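Lipoprotein (Mycoplasma mycoides subsp. capri, PDB 7ADK) is probably a surface lipoprotein protease of the mycoplasma DUF31 peptidase family, which belongs to the PA clan of trypsin-like enzymes. Local coordinates at residues Ser631-Tyr645 with Asn657-Tyr670. Sequence-based numbering, arbitrary orientation.
Sequences SLYIVGYPTAYKDFY and NKKYDFSLWINSEY
S663 is gripped from 631-645 through both its hydroxyl and its backbone. Its OG donates to D643 OD2 over 2.7 Å and meets that oxygen on the anti side, tilted out of the carboxylate plane. Its N donates to P638 O at 3.1 Å, with an N-H...O angle of 162°. A640 N donates to D661 O at 2.9 Å. These two backbone bonds flank a single antiparallel beta bridge, T639 with F662, which joins two loops either side of helix 651-655 within the peptidase family region. With CG swung anti to the backbone N (chi1 -176°), the D643 carboxylate reaches S663 through OD2, and its OD1 takes Y645 N in an Asx turn. One carboxylate therefore ties 631-645 to itself and to 657-670. Farther along, the N667 amide is stacked over one face of the Y633 ring, their planes 21° apart. Weak hydrogen bonds run from Y633 OH to N667 OD1 and from N667 ND2 to S631 O. Apolar contacts run between the bridge and N667. I634 and I666 lie side by side, and L664 CD1 meets Y637 CE2. Y637 OH bonds to L287 O elsewhere in the chain. W665 crosses P638 at about a right angle, with P638 CD 3.6 Å from W665 CB. At the far end of the indole, F644 CE1 lies 3.6 Å from W665 CH2, at the edge of the tryptophan ring.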
ATOM      1  N   SER B 631     -23.556  -2.327 -11.875  1.00 62.75           N
ATOM      2  CA  SER B 631     -22.348  -2.429 -12.677  1.00 62.75           C
ATOM      3  C   SER B 631     -21.242  -3.044 -11.826  1.00 62.75           C
ATOM      4  O   SER B 631     -20.919  -2.562 -10.740  1.00 62.75           O
ATOM      5  CB  SER B 631     -21.948  -1.085 -13.267  1.00 62.75           C
ATOM      6  OG  SER B 631     -22.950  -0.556 -14.114  1.00 62.75           O
ATOM      7  N   LEU B 632     -20.631  -4.109 -12.318  1.00 60.52           N
ATOM      8  CA  LEU B 632     -19.493  -4.785 -11.705  1.00 60.52           C
ATOM      9  C   LEU B 632     -18.247  -4.457 -12.501  1.00 60.52           C
ATOM     10  O   LEU B 632     -18.202  -4.701 -13.700  1.00 60.52           O
ATOM     11  CB  LEU B 632     -19.679  -6.312 -11.661  1.00 60.52           C
ATOM     12  CG  LEU B 632     -20.791  -6.895 -10.787  1.00 60.52           C
ATOM     13  CD1 LEU B 632     -20.824  -6.209  -9.446  1.00 60.52           C
ATOM     14  CD2 LEU B 632     -22.169  -6.853 -11.425  1.00 60.52           C
ATOM     15  N   TYR B 633     -17.229  -3.921 -11.841  1.00 63.06           N
ATOM     16  CA  TYR B 633     -15.911  -3.846 -12.437  1.00 63.06           C
ATOM     17  C   TYR B 633     -14.767  -4.059 -11.432  1.00 63.06           C
ATOM     18  O   TYR B 633     -13.923  -3.188 -11.270  1.00 63.06           O
ATOM     19  CB  TYR B 633     -15.752  -2.650 -13.422  1.00 63.06           C
ATOM     20  CG  TYR B 633     -16.527  -1.386 -13.189  1.00 63.06           C
ATOM     21  CD1 TYR B 633     -17.839  -1.250 -13.655  1.00 63.06           C
ATOM     22  CD2 TYR B 633     -15.911  -0.317 -12.547  1.00 63.06           C
ATOM     23  CE1 TYR B 633     -18.563  -0.072 -13.395  1.00 63.06           C
ATOM     24  CE2 TYR B 633     -16.670   0.802 -12.193  1.00 63.06           C
ATOM     25  CZ  TYR B 633     -18.016   0.912 -12.567  1.00 63.06           C
ATOM     26  OH  TYR B 633     -18.810   1.879 -12.017  1.00 63.06           O
ATOM     27  N   ILE B 634     -14.706  -5.231 -10.759  1.00 60.47           N
ATOM     28  CA  ILE B 634     -13.394  -5.762 -10.304  1.00 60.47           C
ATOM     29  C   ILE B 634     -12.736  -6.276 -11.545  1.00 60.47           C
ATOM     30  O   ILE B 634     -12.771  -7.442 -11.900  1.00 60.47           O
ATOM     31  CB  ILE B 634     -13.343  -6.883  -9.247  1.00 60.47           C
ATOM     32  CG1 ILE B 634     -13.997  -6.381  -7.974  1.00 60.47           C
ATOM     33  CG2 ILE B 634     -11.871  -7.240  -8.922  1.00 60.47           C
ATOM     34  CD1 ILE B 634     -13.849  -7.340  -6.791  1.00 60.47           C
ATOM     35  N   VAL B 635     -12.184  -5.317 -12.224  1.00 61.08           N
ATOM     36  CA  VAL B 635     -11.452  -5.456 -13.450  1.00 61.08           C
ATOM     37  C   VAL B 635     -10.449  -4.346 -13.444  1.00 61.08           C
ATOM     38  O   VAL B 635     -10.562  -3.374 -12.696  1.00 61.08           O
ATOM     39  CB  VAL B 635     -12.338  -5.352 -14.696  1.00 61.08           C
ATOM     40  CG1 VAL B 635     -13.224  -6.573 -14.920  1.00 61.08           C
ATOM     41  CG2 VAL B 635     -13.262  -4.166 -14.585  1.00 61.08           C
ATOM     42  N   GLY B 636      -9.454  -4.487 -14.293  1.00 59.36           N
ATOM     43  CA  GLY B 636      -8.383  -3.527 -14.336  1.00 59.36           C
ATOM     44  C   GLY B 636      -7.416  -3.725 -13.190  1.00 59.36           C
ATOM     45  O   GLY B 636      -7.774  -3.889 -12.027  1.00 59.36           O
ATOM     46  N   TYR B 637      -6.151  -3.640 -13.552  1.00 54.32           N
ATOM     47  CA  TYR B 637      -5.059  -3.535 -12.616  1.00 54.32           C
ATOM     48  C   TYR B 637      -4.281  -2.270 -12.975  1.00 54.32           C
ATOM     49  O   TYR B 637      -3.481  -2.289 -13.911  1.00 54.32           O
ATOM     50  CB  TYR B 637      -4.227  -4.817 -12.663  1.00 54.32           C
ATOM     51  CG  TYR B 637      -4.971  -6.108 -12.383  1.00 54.32           C
ATOM     52  CD1 TYR B 637      -5.668  -6.760 -13.417  1.00 54.32           C
ATOM     53  CD2 TYR B 637      -4.837  -6.738 -11.136  1.00 54.32           C
ATOM     54  CE1 TYR B 637      -6.180  -8.057 -13.229  1.00 54.32           C
ATOM     55  CE2 TYR B 637      -5.337  -8.037 -10.949  1.00 54.32           C
ATOM     56  CZ  TYR B 637      -5.992  -8.710 -11.998  1.00 54.32           C
ATOM     57  OH  TYR B 637      -6.372 -10.002 -11.841  1.00 54.32           O
ATOM     58  N   PRO B 638      -4.525  -1.130 -12.328  1.00 54.82           N
ATOM     59  CA  PRO B 638      -3.669   0.026 -12.501  1.00 54.82           C
ATOM     60  C   PRO B 638      -2.299  -0.234 -11.872  1.00 54.82           C
ATOM     61  O   PRO B 638      -2.174  -1.022 -10.938  1.00 54.82           O
ATOM     62  CB  PRO B 638      -4.422   1.178 -11.855  1.00 54.82           C
ATOM     63  CG  PRO B 638      -5.271   0.508 -10.785  1.00 54.82           C
ATOM     64  CD  PRO B 638      -5.551  -0.881 -11.336  1.00 54.82           C
ATOM     65  N   THR B 639      -1.265   0.451 -12.339  1.00 58.06           N
ATOM     66  CA  THR B 639       0.028   0.465 -11.645  1.00 58.06           C
ATOM     67  C   THR B 639      -0.132   0.974 -10.214  1.00 58.06           C
ATOM     68  O   THR B 639      -0.931   1.867  -9.939  1.00 58.06           O
ATOM     69  CB  THR B 639       1.059   1.327 -12.374  1.00 58.06           C
ATOM     70  OG1 THR B 639       0.561   2.624 -12.599  1.00 58.06           O
ATOM     71  CG2 THR B 639       1.465   0.721 -13.713  1.00 58.06           C
ATOM     72  N   ALA B 640       0.631   0.421  -9.276  1.00 60.59           N
ATOM     73  CA  ALA B 640       0.499   0.747  -7.860  1.00 60.59           C
ATOM     74  C   ALA B 640       1.015   2.154  -7.464  1.00 60.59           C
ATOM     75  O   ALA B 640       0.902   2.540  -6.304  1.00 60.59           O
ATOM     76  CB  ALA B 640       1.164  -0.378  -7.071  1.00 60.59           C
ATOM     77  N   TYR B 641       1.546   2.956  -8.391  1.00 65.66           N
ATOM     78  CA  TYR B 641       2.145   4.259  -8.084  1.00 65.66           C
ATOM     79  C   TYR B 641       1.164   5.262  -7.452  1.00 65.66           C
ATOM     80  O   TYR B 641       1.524   5.958  -6.502  1.00 65.66           O
ATOM     81  CB  TYR B 641       2.799   4.831  -9.350  1.00 65.66           C
ATOM     82  CG  TYR B 641       3.554   6.124  -9.100  1.00 65.66           C
ATOM     83  CD1 TYR B 641       4.769   6.099  -8.390  1.00 65.66           C
ATOM     84  CD2 TYR B 641       3.028   7.353  -9.542  1.00 65.66           C
ATOM     85  CE1 TYR B 641       5.443   7.298  -8.099  1.00 65.66           C
ATOM     86  CE2 TYR B 641       3.696   8.556  -9.247  1.00 65.66           C
ATOM     87  CZ  TYR B 641       4.900   8.533  -8.514  1.00 65.66           C
ATOM     88  OH  TYR B 641       5.531   9.692  -8.197  1.00 65.66           O
ATOM     89  N   LYS B 642      -0.096   5.303  -7.913  1.00 66.07           N
ATOM     90  CA  LYS B 642      -1.151   6.174  -7.344  1.00 66.07           C
ATOM     91  C   LYS B 642      -2.104   5.466  -6.367  1.00 66.07           C
ATOM     92  O   LYS B 642      -3.147   6.001  -5.999  1.00 66.07           O
ATOM     93  CB  LYS B 642      -1.872   6.966  -8.448  1.00 66.07           C
ATOM     94  CG  LYS B 642      -0.872   7.768  -9.299  1.00 66.07           C
ATOM     95  CD  LYS B 642      -1.497   8.951 -10.049  1.00 66.07           C
ATOM     96  CE  LYS B 642      -1.775  10.132  -9.112  1.00 66.07           C
ATOM     97  NZ  LYS B 642      -2.318  11.288  -9.860  1.00 66.07           N
ATOM     98  N   ASP B 643      -1.750   4.274  -5.896  1.00 65.64           N
ATOM     99  CA  ASP B 643      -2.490   3.537  -4.871  1.00 65.64           C
ATOM    100  C   ASP B 643      -2.344   4.196  -3.490  1.00 65.64           C
ATOM    101  O   ASP B 643      -1.354   4.013  -2.783  1.00 65.64           O
ATOM    102  CB  ASP B 643      -2.027   2.070  -4.895  1.00 65.64           C
ATOM    103  CG  ASP B 643      -2.770   1.140  -3.934  1.00 65.64           C
ATOM    104  OD1 ASP B 643      -3.444   1.643  -3.009  1.00 65.64           O
ATOM    105  OD2 ASP B 643      -2.675  -0.089  -4.146  1.00 65.64           O
ATOM    106  N   PHE B 644      -3.346   4.991  -3.123  1.00 62.70           N
ATOM    107  CA  PHE B 644      -3.391   5.813  -1.914  1.00 62.70           C
ATOM    108  C   PHE B 644      -3.805   5.074  -0.634  1.00 62.70           C
ATOM    109  O   PHE B 644      -3.800   5.665   0.446  1.00 62.70           O
ATOM    110  CB  PHE B 644      -4.317   7.002  -2.192  1.00 62.70           C
ATOM    111  CG  PHE B 644      -5.725   6.664  -2.639  1.00 62.70           C
ATOM    112  CD1 PHE B 644      -6.045   6.646  -4.008  1.00 62.70           C
ATOM    113  CD2 PHE B 644      -6.724   6.429  -1.682  1.00 62.70           C
ATOM    114  CE1 PHE B 644      -7.371   6.445  -4.414  1.00 62.70           C
ATOM    115  CE2 PHE B 644      -8.047   6.230  -2.092  1.00 62.70           C
ATOM    116  CZ  PHE B 644      -8.371   6.250  -3.454  1.00 62.70           C
ATOM    117  N   TYR B 645      -4.167   3.795  -0.719  1.00 62.43           N
ATOM    118  CA  TYR B 645      -4.596   3.023   0.449  1.00 62.43           C
ATOM    119  C   TYR B 645      -3.433   2.434   1.243  1.00 62.43           C
ATOM    120  O   TYR B 645      -3.588   2.105   2.418  1.00 62.43           O
ATOM    121  CB  TYR B 645      -5.515   1.901   0.005  1.00 62.43           C
ATOM    122  CG  TYR B 645      -6.831   2.349  -0.577  1.00 62.43           C
ATOM    123  CD1 TYR B 645      -7.936   2.451   0.277  1.00 62.43           C
ATOM    124  CD2 TYR B 645      -6.954   2.655  -1.944  1.00 62.43           C
ATOM    125  CE1 TYR B 645      -9.163   2.893  -0.224  1.00 62.43           C
ATOM    126  CE2 TYR B 645      -8.191   3.068  -2.453  1.00 62.43           C
ATOM    127  CZ  TYR B 645      -9.275   3.241  -1.577  1.00 62.43           C
ATOM    128  OH  TYR B 645     -10.429   3.769  -2.027  1.00 62.43           O
ATOM    129  N   ASN B 657       7.499   0.877  -5.981  1.00 69.30           N
ATOM    130  CA  ASN B 657       6.128   1.381  -6.164  1.00 69.30           C
ATOM    131  C   ASN B 657       5.687   1.323  -7.636  1.00 69.30           C
ATOM    132  O   ASN B 657       4.615   0.809  -7.948  1.00 69.30           O
ATOM    133  CB  ASN B 657       6.078   2.835  -5.627  1.00 69.30           C
ATOM    134  CG  ASN B 657       4.756   3.260  -5.014  1.00 69.30           C
ATOM    135  OD1 ASN B 657       3.893   2.464  -4.686  1.00 69.30           O
ATOM    136  ND2 ASN B 657       4.576   4.543  -4.814  1.00 69.30           N
ATOM    137  N   LYS B 658       6.524   1.877  -8.530  1.00 68.20           N
ATOM    138  CA  LYS B 658       6.256   2.015  -9.968  1.00 68.20           C
ATOM    139  C   LYS B 658       6.691   0.809 -10.800  1.00 68.20           C
ATOM    140  O   LYS B 658       5.942   0.386 -11.677  1.00 68.20           O
ATOM    141  CB  LYS B 658       6.843   3.345 -10.488  1.00 68.20           C
ATOM    142  CG  LYS B 658       8.376   3.410 -10.632  1.00 68.20           C
ATOM    143  CD  LYS B 658       8.823   4.790 -11.140  1.00 68.20           C
ATOM    144  CE  LYS B 658      10.273   4.795 -11.648  1.00 68.20           C
ATOM    145  NZ  LYS B 658      11.275   4.730 -10.557  1.00 68.20           N
ATOM    146  N   LYS B 659       7.881   0.254 -10.550  1.00 71.83           N
ATOM    147  CA  LYS B 659       8.463  -0.872 -11.303  1.00 71.83           C
ATOM    148  C   LYS B 659       7.734  -2.170 -10.968  1.00 71.83           C
ATOM    149  O   LYS B 659       7.527  -2.460  -9.790  1.00 71.83           O
ATOM    150  CB  LYS B 659       9.962  -1.007 -10.972  1.00 71.83           C
ATOM    151  CG  LYS B 659      10.876   0.002 -11.682  1.00 71.83           C
ATOM    152  CD  LYS B 659      11.077  -0.333 -13.168  1.00 71.83           C
ATOM    153  CE  LYS B 659      12.202   0.530 -13.757  1.00 71.83           C
ATOM    154  NZ  LYS B 659      12.491   0.189 -15.175  1.00 71.83           N
ATOM    155  N   TYR B 660       7.387  -2.964 -11.982  1.00 78.16           N
ATOM    156  CA  TYR B 660       6.853  -4.331 -11.845  1.00 78.16           C
ATOM    157  C   TYR B 660       5.600  -4.501 -10.939  1.00 78.16           C
ATOM    158  O   TYR B 660       5.250  -5.650 -10.650  1.00 78.16           O
ATOM    159  CB  TYR B 660       8.003  -5.311 -11.453  1.00 78.16           C
ATOM    160  CG  TYR B 660       9.009  -5.779 -12.504  1.00 78.16           C
ATOM    161  CD1 TYR B 660       8.888  -5.465 -13.876  1.00 78.16           C
ATOM    162  CD2 TYR B 660      10.038  -6.655 -12.090  1.00 78.16           C
ATOM    163  CE1 TYR B 660       9.762  -6.050 -14.816  1.00 78.16           C
ATOM    164  CE2 TYR B 660      10.917  -7.233 -13.026  1.00 78.16           C
ATOM    165  CZ  TYR B 660      10.774  -6.939 -14.400  1.00 78.16           C
ATOM    166  OH  TYR B 660      11.593  -7.515 -15.321  1.00 78.16           O
ATOM    167  N   ASP B 661       4.890  -3.445 -10.492  1.00 68.15           N
ATOM    168  CA  ASP B 661       3.829  -3.608  -9.470  1.00 68.15           C
ATOM    169  C   ASP B 661       2.488  -2.878  -9.677  1.00 68.15           C
ATOM    170  O   ASP B 661       2.409  -1.743 -10.151  1.00 68.15           O
ATOM    171  CB  ASP B 661       4.381  -3.379  -8.053  1.00 68.15           C
ATOM    172  CG  ASP B 661       3.744  -4.302  -7.008  1.00 68.15           C
ATOM    173  OD1 ASP B 661       2.883  -5.141  -7.364  1.00 68.15           O
ATOM    174  OD2 ASP B 661       4.133  -4.194  -5.826  1.00 68.15           O
ATOM    175  N   PHE B 662       1.413  -3.572  -9.285  1.00 54.30           N
ATOM    176  CA  PHE B 662       0.021  -3.306  -9.644  1.00 54.30           C
ATOM    177  C   PHE B 662      -0.950  -3.584  -8.490  1.00 54.30           C
ATOM    178  O   PHE B 662      -0.642  -4.295  -7.534  1.00 54.30           O
ATOM    179  CB  PHE B 662      -0.386  -4.134 -10.867  1.00 54.30           C
ATOM    180  CG  PHE B 662       0.445  -3.927 -12.109  1.00 54.30           C
ATOM    181  CD1 PHE B 662      -0.045  -3.139 -13.158  1.00 54.30           C
ATOM    182  CD2 PHE B 662       1.679  -4.580 -12.256  1.00 54.30           C
ATOM    183  CE1 PHE B 662       0.704  -2.979 -14.333  1.00 54.30           C
ATOM    184  CE2 PHE B 662       2.441  -4.403 -13.418  1.00 54.30           C
ATOM    185  CZ  PHE B 662       1.952  -3.602 -14.457  1.00 54.30           C
ATOM    186  N   SER B 663      -2.161  -3.031  -8.605  1.00 54.48           N
ATOM    187  CA  SER B 663      -3.269  -3.131  -7.637  1.00 54.48           C
ATOM    188  C   SER B 663      -4.488  -3.847  -8.240  1.00 54.48           C
ATOM    189  O   SER B 663      -4.663  -3.802  -9.446  1.00 54.48           O
ATOM    190  CB  SER B 663      -3.717  -1.737  -7.208  1.00 54.48           C
ATOM    191  OG  SER B 663      -2.652  -0.961  -6.719  1.00 54.48           O
ATOM    192  N   LEU B 664      -5.362  -4.467  -7.441  1.00 55.39           N
ATOM    193  CA  LEU B 664      -6.632  -5.082  -7.875  1.00 55.39           C
ATOM    194  C   LEU B 664      -7.813  -4.110  -7.707  1.00 55.39           C
ATOM    195  O   LEU B 664      -8.669  -4.288  -6.844  1.00 55.39           O
ATOM    196  CB  LEU B 664      -6.835  -6.404  -7.111  1.00 55.39           C
ATOM    197  CG  LEU B 664      -8.106  -7.197  -7.499  1.00 55.39           C
ATOM    198  CD1 LEU B 664      -7.882  -8.107  -8.690  1.00 55.39           C
ATOM    199  CD2 LEU B 664      -8.547  -8.064  -6.337  1.00 55.39           C
ATOM    200  N   TRP B 665      -7.851  -3.049  -8.515  1.00 54.79           N
ATOM    201  CA  TRP B 665      -8.867  -1.988  -8.426  1.00 54.79           C
ATOM    202  C   TRP B 665     -10.293  -2.498  -8.718  1.00 54.79           C
ATOM    203  O   TRP B 665     -10.513  -3.486  -9.404  1.00 54.79           O
ATOM    204  CB  TRP B 665      -8.475  -0.793  -9.306  1.00 54.79           C
ATOM    205  CG  TRP B 665      -8.749   0.583  -8.767  1.00 54.79           C
ATOM    206  CD1 TRP B 665      -9.878   1.301  -8.940  1.00 54.79           C
ATOM    207  CD2 TRP B 665      -7.873   1.448  -7.979  1.00 54.79           C
ATOM    208  NE1 TRP B 665      -9.764   2.512  -8.306  1.00 54.79           N
ATOM    209  CE2 TRP B 665      -8.568   2.642  -7.664  1.00 54.79           C
ATOM    210  CE3 TRP B 665      -6.546   1.362  -7.524  1.00 54.79           C
ATOM    211  CZ2 TRP B 665      -8.031   3.646  -6.865  1.00 54.79           C
ATOM    212  CZ3 TRP B 665      -5.980   2.374  -6.732  1.00 54.79           C
ATOM    213  CH2 TRP B 665      -6.728   3.500  -6.377  1.00 54.79           C
ATOM    214  N   ILE B 666     -11.265  -1.831  -8.122  1.00 57.24           N
ATOM    215  CA  ILE B 666     -12.663  -2.237  -7.949  1.00 57.24           C
ATOM    216  C   ILE B 666     -13.574  -1.044  -8.254  1.00 57.24           C
ATOM    217  O   ILE B 666     -13.156  -0.077  -8.869  1.00 57.24           O
ATOM    218  CB  ILE B 666     -12.816  -3.013  -6.592  1.00 57.24           C
ATOM    219  CG1 ILE B 666     -14.236  -3.427  -6.133  1.00 57.24           C
ATOM    220  CG2 ILE B 666     -12.023  -2.455  -5.412  1.00 57.24           C
ATOM    221  CD1 ILE B 666     -14.279  -4.375  -4.928  1.00 57.24           C
ATOM    222  N   ASN B 667     -14.831  -1.128  -7.866  1.00 62.33           N
ATOM    223  CA  ASN B 667     -15.910  -0.170  -8.016  1.00 62.33           C
ATOM    224  C   ASN B 667     -16.700  -0.225  -6.708  1.00 62.33           C
ATOM    225  O   ASN B 667     -17.585  -1.073  -6.558  1.00 62.33           O
ATOM    226  CB  ASN B 667     -16.714  -0.673  -9.211  1.00 62.33           C
ATOM    227  CG  ASN B 667     -17.915   0.167  -9.536  1.00 62.33           C
ATOM    228  OD1 ASN B 667     -17.890   1.383  -9.454  1.00 62.33           O
ATOM    229  ND2 ASN B 667     -18.986  -0.436 -10.000  1.00 62.33           N
ATOM    230  N   SER B 668     -16.228   0.471  -5.678  1.00 60.29           N
ATOM    231  CA  SER B 668     -16.785   0.424  -4.318  1.00 60.29           C
ATOM    232  C   SER B 668     -16.314   1.564  -3.428  1.00 60.29           C
ATOM    233  O   SER B 668     -15.285   2.186  -3.674  1.00 60.29           O
ATOM    234  CB  SER B 668     -16.416  -0.885  -3.627  1.00 60.29           C
ATOM    235  OG  SER B 668     -17.309  -1.876  -4.036  1.00 60.29           O
ATOM    236  N   GLU B 669     -17.063   1.760  -2.343  1.00 67.53           N
ATOM    237  CA  GLU B 669     -16.770   2.683  -1.252  1.00 67.53           C
ATOM    238  C   GLU B 669     -15.333   2.526  -0.730  1.00 67.53           C
ATOM    239  O   GLU B 669     -14.918   1.440  -0.332  1.00 67.53           O
ATOM    240  CB  GLU B 669     -17.714   2.433  -0.061  1.00 67.53           C
ATOM    241  CG  GLU B 669     -19.207   2.374  -0.347  1.00 67.53           C
ATOM    242  CD  GLU B 669     -20.064   2.153   0.915  1.00 67.53           C
ATOM    243  OE1 GLU B 669     -19.587   2.261   2.057  1.00 67.53           O
ATOM    244  OE2 GLU B 669     -21.264   1.874   0.765  1.00 67.53           O
ATOM    245  N   TYR B 670     -14.593   3.625  -0.599  1.00 65.94           N
ATOM    246  CA  TYR B 670     -13.266   3.636   0.019  1.00 65.94           C
ATOM    247  C   TYR B 670     -13.276   3.152   1.485  1.00 65.94           C
ATOM    248  O   TYR B 670     -12.233   2.833   2.055  1.00 65.94           O
ATOM    249  CB  TYR B 670     -12.681   5.051  -0.112  1.00 65.94           C
ATOM    250  CG  TYR B 670     -13.369   6.144   0.681  1.00 65.94           C
ATOM    251  CD1 TYR B 670     -13.121   6.255   2.060  1.00 65.94           C
ATOM    252  CD2 TYR B 670     -14.218   7.066   0.047  1.00 65.94           C
ATOM    253  CE1 TYR B 670     -13.742   7.264   2.808  1.00 65.94           C
ATOM    254  CE2 TYR B 670     -14.834   8.088   0.791  1.00 65.94           C
ATOM    255  CZ  TYR B 670     -14.602   8.182   2.176  1.00 65.94           C
ATOM    256  OH  TYR B 670     -15.201   9.150   2.917  1.00 65.94           O
TER